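Side-chain contact in xylanase and alpha-amylase inhibitor protein (Scadoxus multiflorus, PDB 3MU7), which probably inhibits both xylanases and alpha-amylases by binding to them, using a TIM-barrel scaffold of the glycosyl hydrolase family 18 type: residues Asp91-Leu96 against Ala137-Ser142. Numbering follows the deposited sequence.
Sequences DLAVYL and ANILSS
Ala-93 and Leu-140 bury the most surface here, 62 and 59 Å² respectively, and their CA atoms, 5.7 Å apart, are the nearest CA pair across the two helical segments. The small methyl of Ala-93 points at helix 133-144, where Ile-139 meets it with its gamma methyl branch: CG2 of Ile-139 stands 3.5 Å from CB of Ala-93. CG2, anti to the backbone N of Ile-139 (CG1 at chi1 -58°), is the branch presented to Ala-93. The CA–CB bond of Leu-140 points neither at the partner helix nor away from it, but with CG beside the backbone N (chi1 -71°) its methyls come close to 91-96. Its CD2 packs against the backbone of Ala-93, 3.8 Å from O and 4.0 Å from CA, and its other methyl, CD1, meets CD1 of Leu-96 at 4.2 Å. Ala-93 thus fits between Ile-139 and Leu-140, and the side-chain contacts are all apolar. On the barrel side, Leu-96 also rests on Leu-72 and Ile-74 of strand 69-76. The segment axes approach to 9.0 Å at 32° and run in the same sense, as neighbouring outer helices of a TIM barrel do, joined here through strand 120-125 in the beta-alpha repeat of the family 18 fold.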
loop_
_atom_site.group_PDB
_atom_site.type_symbol
_atom_site.label_atom_id
_atom_site.label_comp_id
_atom_site.label_asym_id
_atom_site.label_seq_id
_atom_site.Cartn_x
_atom_site.Cartn_y
_atom_site.Cartn_z
ATOM N N ASP A 91 21.377 1.291 0.246
ATOM C CA ASP A 91 21.207 1.767 1.609
ATOM C C ASP A 91 19.788 1.566 2.107
ATOM O O ASP A 91 19.569 1.081 3.216
ATOM C CB ASP A 91 21.573 3.248 1.709
ATOM C CG ASP A 91 23.042 3.508 1.466
ATOM O OD1 ASP A 91 23.837 2.547 1.490
ATOM O OD2 ASP A 91 23.384 4.685 1.238
ATOM N N LEU A 92 18.818 1.950 1.288
ATOM C CA LEU A 92 17.436 1.788 1.690
ATOM C C LEU A 92 17.054 0.312 1.806
ATOM O O LEU A 92 16.380 -0.076 2.755
ATOM C CB LEU A 92 16.493 2.536 0.747
ATOM C CG LEU A 92 15.010 2.549 1.152
ATOM C CD1 LEU A 92 14.809 3.120 2.559
ATOM C CD2 LEU A 92 14.185 3.334 0.140
ATOM N N ALA A 93 17.505 -0.519 0.860
ATOM C CA ALA A 93 17.214 -1.951 0.920
ATOM C C ALA A 93 17.728 -2.582 2.211
ATOM O O ALA A 93 17.004 -3.304 2.890
ATOM C CB ALA A 93 17.784 -2.673 -0.286
ATOM N N VAL A 94 18.979 -2.290 2.557
ATOM C CA VAL A 94 19.586 -2.852 3.765
ATOM C C VAL A 94 18.890 -2.329 5.020
ATOM O O VAL A 94 18.588 -3.094 5.938
ATOM C CB VAL A 94 21.107 -2.580 3.802
ATOM C CG1 VAL A 94 21.717 -2.938 5.158
ATOM C CG2 VAL A 94 21.801 -3.360 2.689
ATOM N N TYR A 95 18.613 -1.030 5.043
ATOM C CA TYR A 95 17.914 -0.422 6.174
ATOM C C TYR A 95 16.558 -1.088 6.412
ATOM O O TYR A 95 16.226 -1.449 7.544
ATOM C CB TYR A 95 17.745 1.076 5.922
ATOM C CG TYR A 95 16.821 1.785 6.884
ATOM C CD1 TYR A 95 17.269 2.190 8.148
ATOM C CD2 TYR A 95 15.497 2.062 6.536
ATOM C CE1 TYR A 95 16.412 2.842 9.038
ATOM C CE2 TYR A 95 14.652 2.718 7.415
ATOM C CZ TYR A 95 15.112 3.098 8.655
ATOM O OH TYR A 95 14.251 3.744 9.507
ATOM N N LEU A 96 15.776 -1.251 5.344
ATOM C CA LEU A 96 14.466 -1.879 5.455
ATOM C C LEU A 96 14.572 -3.323 5.909
ATOM O O LEU A 96 13.816 -3.772 6.769
ATOM C CB LEU A 96 13.718 -1.809 4.129
ATOM C CG LEU A 96 13.307 -0.412 3.671
ATOM C CD1 LEU A 96 12.787 -0.488 2.237
ATOM C CD2 LEU A 96 12.272 0.229 4.608
ATOM N N ALA A 137 14.090 -2.641 -5.671
ATOM C CA ALA A 137 13.267 -3.840 -5.753
ATOM C C ALA A 137 14.121 -5.088 -5.970
ATOM O O ALA A 137 13.857 -6.121 -5.368
ATOM C CB ALA A 137 12.217 -3.707 -6.843
ATOM N N ASN A 138 15.144 -4.990 -6.819
ATOM C CA ASN A 138 16.033 -6.129 -7.062
ATOM C C ASN A 138 16.720 -6.608 -5.793
ATOM O O ASN A 138 16.816 -7.806 -5.543
ATOM C CB ASN A 138 17.096 -5.794 -8.111
ATOM C CG ASN A 138 16.555 -5.734 -9.514
ATOM O OD1 ASN A 138 15.459 -6.195 -9.807
ATOM N ND2 ASN A 138 17.349 -5.175 -10.398
ATOM N N ILE A 139 17.204 -5.667 -4.995
ATOM C CA ILE A 139 17.911 -6.030 -3.778
ATOM C C ILE A 139 16.949 -6.591 -2.725
ATOM O O ILE A 139 17.226 -7.621 -2.116
ATOM C CB ILE A 139 18.767 -4.868 -3.226
ATOM C CG1 ILE A 139 19.779 -4.403 -4.284
ATOM C CG2 ILE A 139 19.483 -5.297 -1.947
ATOM C CD1 ILE A 139 20.535 -3.141 -3.918
ATOM N N LEU A 140 15.803 -5.942 -2.540
ATOM C CA LEU A 140 14.796 -6.483 -1.633
ATOM C C LEU A 140 14.323 -7.869 -2.080
ATOM O O LEU A 140 14.172 -8.770 -1.257
ATOM C CB LEU A 140 13.609 -5.537 -1.497
ATOM C CG LEU A 140 13.867 -4.244 -0.726
ATOM C CD1 LEU A 140 12.689 -3.312 -0.889
ATOM C CD2 LEU A 140 14.130 -4.508 0.749
ATOM N N SER A 141 14.112 -8.036 -3.382
ATOM C CA SER A 141 13.688 -9.326 -3.920
ATOM C C SER A 141 14.750 -10.402 -3.693
ATOM O O SER A 141 14.420 -11.541 -3.376
ATOM C CB SER A 141 13.318 -9.186 -5.395
ATOM O OG SER A 141 12.869 -10.419 -5.925
ATOM N N SER A 142 16.021 -10.029 -3.829
ATOM C CA SER A 142 17.130 -10.921 -3.484
ATOM C C SER A 142 17.026 -11.378 -2.028
ATOM O O SER A 142 17.208 -12.557 -1.724
ATOM C CB SER A 142 18.472 -10.231 -3.731
ATOM O OG SER A 142 19.555 -11.083 -3.385
#